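Ectonucleoside triphosphate diphosphohydrolase 4 (Homo sapiens, PDB 6WG5) is a member of the GDA1/CD39 family, whose fold is related to that of actin and other proteins of the actin-like ATPase clan. Local coordinates at residues S385-C390 with A447-V452; G399-A404 with V452-F457. All blocks are in the same frame, centred on the assembly; numbering follows the deposited sequence.

Contact 1: residues S385-C390 with A447-V452; sequences SEFYYC and AWMFEV
Glu386 O takes the N-H of Cys390 at 2.7 Å and has Met449 SD lying 4.3 Å from it across the contact. One residue earlier, Ser385 O accepts from both Tyr388 N and Tyr389 N where strand 381-385 passes into helix 386-392. The short helical segments run at 131° to each other with their axes 10.1 Å apart, and Met449 reaches from its helix toward Phe387 and Cys390. Its CG is anti to the backbone N (chi1 -163°) and approaches the CD1-CE1 side of the Phe387 ring obliquely, nearest CD1 at 3.5 Å. Beyond the bend at chi2, SD sits 4.8 Å from the Phe387 ring centroid, 58° off the normal, in an oblique Met-aromatic contact. SD also meets Cys390 CB at 4.1 Å. Leu223 and Met225 touch Phe387 too, setting this pair beside the sheet that contains strand 221-225. Polar links between the helices lie on earlier turns of helix 436-456, among them the salt bridge of Glu386 OE1 with Arg438 and the hydrogen bond of Cys390 O with Gln442 NE2. What joins the segments here is therefore buried dispersion and sulfur-aromatic contact, which probably constrains the thioether less than a hydrogen bond would.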
loop_
_atom_site.group_PDB
_atom_site.type_symbol
_atom_site.label_atom_id
_atom_site.label_comp_id
_atom_site.label_asym_id
_atom_site.label_seq_id
_atom_site.Cartn_x
_atom_site.Cartn_y
_atom_site.Cartn_z
ATOM N N SER A 385 -5.127 -6.028 2.555
ATOM C CA SER A 385 -4.474 -7.341 2.588
ATOM C C SER A 385 -4.948 -8.096 3.825
ATOM O O SER A 385 -6.167 -8.273 3.983
ATOM C CB SER A 385 -2.964 -7.132 2.474
ATOM O OG SER A 385 -2.622 -6.646 1.189
ATOM N N GLU A 386 -4.056 -8.554 4.708
ATOM C CA GLU A 386 -4.468 -9.405 5.820
ATOM C C GLU A 386 -5.516 -8.737 6.699
ATOM O O GLU A 386 -6.349 -9.428 7.297
ATOM C CB GLU A 386 -3.251 -9.793 6.660
ATOM C CG GLU A 386 -2.266 -10.691 5.934
ATOM C CD GLU A 386 -2.871 -12.028 5.554
ATOM O OE1 GLU A 386 -3.794 -12.485 6.263
ATOM O OE2 GLU A 386 -2.427 -12.619 4.545
ATOM N N PHE A 387 -5.494 -7.405 6.803
ATOM C CA PHE A 387 -6.518 -6.720 7.583
ATOM C C PHE A 387 -7.916 -7.042 7.067
ATOM O O PHE A 387 -8.873 -7.078 7.850
ATOM C CB PHE A 387 -6.277 -5.212 7.567
ATOM C CG PHE A 387 -5.114 -4.779 8.409
ATOM C CD1 PHE A 387 -5.232 -4.704 9.788
ATOM C CD2 PHE A 387 -3.900 -4.447 7.826
ATOM C CE1 PHE A 387 -4.161 -4.309 10.571
ATOM C CE2 PHE A 387 -2.826 -4.052 8.601
ATOM C CZ PHE A 387 -2.959 -3.982 9.976
ATOM N N TYR A 388 -8.054 -7.286 5.765
ATOM C CA TYR A 388 -9.330 -7.693 5.196
ATOM C C TYR A 388 -9.505 -9.207 5.205
ATOM O O TYR A 388 -10.580 -9.705 5.556
ATOM C CB TYR A 388 -9.457 -7.165 3.765
ATOM C CG TYR A 388 -10.785 -7.479 3.119
ATOM C CD1 TYR A 388 -11.913 -6.725 3.410
ATOM C CD2 TYR A 388 -10.913 -8.528 2.218
ATOM C CE1 TYR A 388 -13.131 -7.005 2.820
ATOM C CE2 TYR A 388 -12.128 -8.818 1.625
ATOM C CZ TYR A 388 -13.234 -8.052 1.930
ATOM O OH TYR A 388 -14.449 -8.334 1.344
ATOM N N TYR A 389 -8.465 -9.953 4.826
ATOM C CA TYR A 389 -8.569 -11.407 4.787
ATOM C C TYR A 389 -8.849 -11.980 6.173
ATOM O O TYR A 389 -9.598 -12.954 6.309
ATOM C CB TYR A 389 -7.287 -12.007 4.210
ATOM C CG TYR A 389 -6.953 -11.532 2.815
ATOM C CD1 TYR A 389 -7.948 -11.333 1.868
ATOM C CD2 TYR A 389 -5.639 -11.278 2.445
ATOM C CE1 TYR A 389 -7.644 -10.899 0.592
ATOM C CE2 TYR A 389 -5.327 -10.842 1.171
ATOM C CZ TYR A 389 -6.333 -10.656 0.250
ATOM O OH TYR A 389 -6.027 -10.223 -1.019
ATOM N N CYS A 390 -8.262 -11.388 7.213
ATOM C CA CYS A 390 -8.434 -11.901 8.566
ATOM C C CYS A 390 -9.763 -11.500 9.194
ATOM O O CYS A 390 -10.141 -12.080 10.218
ATOM C CB CYS A 390 -7.288 -11.426 9.460
ATOM S SG CYS A 390 -5.692 -12.201 9.095
ATOM N N ALA A 447 -4.583 -13.028 15.326
ATOM C CA ALA A 447 -3.967 -12.528 16.552
ATOM C C ALA A 447 -2.813 -11.586 16.243
ATOM O O ALA A 447 -2.654 -10.551 16.900
ATOM C CB ALA A 447 -3.483 -13.697 17.403
ATOM N N TRP A 448 -1.988 -11.938 15.257
ATOM C CA TRP A 448 -0.917 -11.046 14.831
ATOM C C TRP A 448 -1.486 -9.721 14.337
ATOM O O TRP A 448 -0.996 -8.645 14.700
ATOM C CB TRP A 448 -0.088 -11.728 13.743
ATOM C CG TRP A 448 1.040 -10.897 13.222
ATOM C CD1 TRP A 448 1.127 -10.315 11.991
ATOM C CD2 TRP A 448 2.248 -10.558 13.913
ATOM N NE1 TRP A 448 2.318 -9.637 11.871
ATOM C CE2 TRP A 448 3.022 -9.768 13.037
ATOM C CE3 TRP A 448 2.751 -10.845 15.185
ATOM C CZ2 TRP A 448 4.267 -9.258 13.394
ATOM C CZ3 TRP A 448 3.991 -10.342 15.537
ATOM C CH2 TRP A 448 4.734 -9.556 14.645
ATOM N N MET A 449 -2.533 -9.783 13.514
ATOM C CA MET A 449 -3.205 -8.567 13.066
ATOM C C MET A 449 -3.649 -7.725 14.255
ATOM O O MET A 449 -3.435 -6.509 14.290
ATOM C CB MET A 449 -4.407 -8.935 12.193
ATOM C CG MET A 449 -4.941 -7.797 11.342
ATOM S SD MET A 449 -6.747 -7.757 11.275
ATOM C CE MET A 449 -7.110 -6.901 12.804
ATOM N N PHE A 450 -4.268 -8.367 15.248
ATOM C CA PHE A 450 -4.802 -7.639 16.393
ATOM C C PHE A 450 -3.693 -6.955 17.183
ATOM O O PHE A 450 -3.849 -5.811 17.624
ATOM C CB PHE A 450 -5.585 -8.598 17.289
ATOM C CG PHE A 450 -6.243 -7.932 18.463
ATOM C CD1 PHE A 450 -7.533 -7.445 18.366
ATOM C CD2 PHE A 450 -5.571 -7.796 19.666
ATOM C CE1 PHE A 450 -8.141 -6.832 19.445
ATOM C CE2 PHE A 450 -6.172 -7.184 20.748
ATOM C CZ PHE A 450 -7.460 -6.702 20.638
ATOM N N GLU A 451 -2.564 -7.642 17.371
ATOM C CA GLU A 451 -1.490 -7.109 18.202
ATOM C C GLU A 451 -0.690 -6.036 17.474
ATOM O O GLU A 451 -0.369 -4.998 18.061
ATOM C CB GLU A 451 -0.569 -8.243 18.654
ATOM C CG GLU A 451 -1.176 -9.133 19.722
ATOM C CD GLU A 451 -1.411 -8.395 21.024
ATOM O OE1 GLU A 451 -0.723 -7.382 21.264
ATOM O OE2 GLU A 451 -2.286 -8.817 21.808
ATOM N N VAL A 452 -0.338 -6.275 16.209
ATOM C CA VAL A 452 0.331 -5.247 15.414
ATOM C C VAL A 452 -0.468 -3.952 15.453
ATOM O O VAL A 452 0.092 -2.858 15.591
ATOM C CB VAL A 452 0.531 -5.744 13.970
ATOM C CG1 VAL A 452 1.047 -4.625 13.066
ATOM C CG2 VAL A 452 1.487 -6.921 13.947
#

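Contact 2: residues G399-A404 with V452-F457; sequences GDYNAA and VFHRGF
The backbones of Ala403 and His454 pass with their CA atoms 9.4 Å apart, an extended run into helix 403-414 facing the last turns of helix 436-456, where a wider pi-type turn carries Phe457 N to Val452 O. Tyr401 bridges this distance with its side chain: CG is anti to the backbone N (chi1 173°), and OH meets His454 NE2 in a 2.9 Å hydrogen bond at the edge of the imidazole and in its plane. The two side chains come from opposite directions and their rings meet rim to rim, the planes turned by 38°. Phe453 completes an aromatic cluster, pointing its edge toward the face of Tyr401 in an offset edge-to-face pair with centroids 5.6 Å apart and planes at 76°. The cluster lies beside strand 466-468, an outermost strand of the sheet that also holds strand 221-225; the backbone of Tyr401 pairs with Leu466. Phe453 also lays CD2 over the centre of one His454 face, 3.4 Å above its plane. His454 ND1 is hydrogen-bonded to Phe459 O, so both ring nitrogens are engaged, which should restrain the imidazole's rotation. Ala403 CB approaches His454 NE2 at 4.1 Å, while Asn402, the N-cap residue, turns OD1 to Lys405 N.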
loop_
_atom_site.group_PDB
_atom_site.type_symbol
_atom_site.label_atom_id
_atom_site.label_comp_id
_atom_site.label_asym_id
_atom_site.label_seq_id
_atom_site.Cartn_x
_atom_site.Cartn_y
_atom_site.Cartn_z
ATOM N N GLY A 399 -14.867 -4.871 6.554
ATOM C CA GLY A 399 -15.430 -3.536 6.603
ATOM C C GLY A 399 -15.081 -2.811 7.885
ATOM O O GLY A 399 -13.945 -2.897 8.360
ATOM N N ASP A 400 -16.048 -2.100 8.460
ATOM C CA ASP A 400 -15.797 -1.350 9.683
ATOM C C ASP A 400 -15.341 -2.289 10.793
ATOM O O ASP A 400 -16.045 -3.240 11.148
ATOM C CB ASP A 400 -17.052 -0.588 10.103
ATOM C CG ASP A 400 -17.409 0.526 9.136
ATOM O OD1 ASP A 400 -16.557 0.883 8.293
ATOM O OD2 ASP A 400 -18.540 1.053 9.226
ATOM N N TYR A 401 -14.161 -2.013 11.334
ATOM C CA TYR A 401 -13.565 -2.854 12.359
ATOM C C TYR A 401 -14.145 -2.532 13.729
ATOM O O TYR A 401 -14.390 -1.369 14.060
ATOM C CB TYR A 401 -12.050 -2.656 12.371
ATOM C CG TYR A 401 -11.330 -3.347 13.502
ATOM C CD1 TYR A 401 -11.024 -4.698 13.430
ATOM C CD2 TYR A 401 -10.940 -2.646 14.634
ATOM C CE1 TYR A 401 -10.359 -5.334 14.455
ATOM C CE2 TYR A 401 -10.273 -3.274 15.668
ATOM C CZ TYR A 401 -9.985 -4.618 15.572
ATOM O OH TYR A 401 -9.320 -5.254 16.591
ATOM N N ASN A 402 -14.370 -3.577 14.524
ATOM C CA ASN A 402 -14.820 -3.434 15.907
ATOM C C ASN A 402 -14.096 -4.488 16.733
ATOM O O ASN A 402 -14.317 -5.688 16.543
ATOM C CB ASN A 402 -16.335 -3.591 16.021
ATOM C CG ASN A 402 -16.823 -3.482 17.451
ATOM O OD1 ASN A 402 -16.773 -4.448 18.210
ATOM N ND2 ASN A 402 -17.300 -2.301 17.827
ATOM N N ALA A 403 -13.235 -4.040 17.649
ATOM C CA ALA A 403 -12.379 -4.966 18.386
ATOM C C ALA A 403 -13.202 -6.027 19.109
ATOM O O ALA A 403 -12.919 -7.226 19.003
ATOM C CB ALA A 403 -11.507 -4.196 19.376
ATOM N N ALA A 404 -14.226 -5.604 19.851
ATOM C CA ALA A 404 -15.024 -6.555 20.620
ATOM C C ALA A 404 -15.613 -7.632 19.718
ATOM O O ALA A 404 -15.494 -8.829 20.002
ATOM C CB ALA A 404 -16.133 -5.823 21.376
ATOM N N VAL A 452 -0.338 -6.275 16.209
ATOM C CA VAL A 452 0.331 -5.247 15.414
ATOM C C VAL A 452 -0.468 -3.952 15.453
ATOM O O VAL A 452 0.092 -2.858 15.591
ATOM C CB VAL A 452 0.531 -5.744 13.970
ATOM C CG1 VAL A 452 1.047 -4.625 13.066
ATOM C CG2 VAL A 452 1.487 -6.921 13.947
ATOM N N PHE A 453 -1.791 -4.061 15.345
ATOM C CA PHE A 453 -2.643 -2.880 15.281
ATOM C C PHE A 453 -2.708 -2.170 16.628
ATOM O O PHE A 453 -2.419 -0.971 16.724
ATOM C CB PHE A 453 -4.040 -3.292 14.810
ATOM C CG PHE A 453 -4.986 -2.143 14.594
ATOM C CD1 PHE A 453 -4.726 -1.181 13.632
ATOM C CD2 PHE A 453 -6.152 -2.045 15.334
ATOM C CE1 PHE A 453 -5.603 -0.130 13.426
ATOM C CE2 PHE A 453 -7.034 -0.998 15.133
ATOM C CZ PHE A 453 -6.758 -0.041 14.177
ATOM N N HIS A 454 -3.073 -2.895 17.687
ATOM C CA HIS A 454 -3.404 -2.265 18.960
ATOM C C HIS A 454 -2.208 -2.058 19.879
ATOM O O HIS A 454 -2.292 -1.224 20.786
ATOM C CB HIS A 454 -4.458 -3.091 19.697
ATOM C CG HIS A 454 -5.823 -3.000 19.090
ATOM N ND1 HIS A 454 -6.544 -1.826 19.058
ATOM C CD2 HIS A 454 -6.597 -3.933 18.489
ATOM C CE1 HIS A 454 -7.702 -2.040 18.461
ATOM N NE2 HIS A 454 -7.759 -3.311 18.108
ATOM N N ARG A 455 -1.112 -2.789 19.688
ATOM C CA ARG A 455 0.056 -2.609 20.544
ATOM C C ARG A 455 1.311 -2.350 19.724
ATOM O O ARG A 455 2.255 -1.721 20.211
ATOM C CB ARG A 455 0.247 -3.822 21.456
ATOM C CG ARG A 455 -0.457 -3.660 22.797
ATOM C CD ARG A 455 0.038 -4.639 23.850
ATOM N NE ARG A 455 -0.459 -5.994 23.632
ATOM C CZ ARG A 455 -0.499 -6.936 24.570
ATOM N NH1 ARG A 455 -0.080 -6.673 25.801
ATOM N NH2 ARG A 455 -0.966 -8.143 24.280
ATOM N N GLY A 456 1.339 -2.823 18.483
ATOM C CA GLY A 456 2.405 -2.446 17.583
ATOM C C GLY A 456 2.318 -0.971 17.254
ATOM O O GLY A 456 3.255 -0.210 17.514
ATOM N N PHE A 457 1.179 -0.557 16.695
ATOM C CA PHE A 457 0.940 0.831 16.329
ATOM C C PHE A 457 0.148 1.598 17.382
ATOM O O PHE A 457 -0.024 2.812 17.238
ATOM C CB PHE A 457 0.203 0.899 14.986
ATOM C CG PHE A 457 0.978 0.313 13.835
ATOM C CD1 PHE A 457 2.304 0.653 13.629
ATOM C CD2 PHE A 457 0.380 -0.581 12.964
ATOM C CE1 PHE A 457 3.015 0.118 12.571
ATOM C CE2 PHE A 457 1.088 -1.122 11.906
ATOM C CZ PHE A 457 2.406 -0.772 11.710
#

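From the N-terminal side, strand 381-385 runs into helix 386-392, the first half of contact 1, and the chain then reaches 399-404, the first half of contact 2, which leads into helix 403-414, and continues through helix 418-427. It returns along helix 436-456, closing contact 1 at 447-452 and contact 2 at 452-457. The two closures cross rather than nest, enclosing 56 and 47 intervening residues, none of them in a strand. They share Val452, and their centres lie 8 Å apart. Met449 CE and Tyr401 CE1, 4.0 Å apart, pack between them. Helix 436-456 is the partner of both earlier segments, beside the sheet of strands 221-225, 381-385 and 466-468, and the Cys414-Cys443 disulfide ties it covalently to helix 403-414.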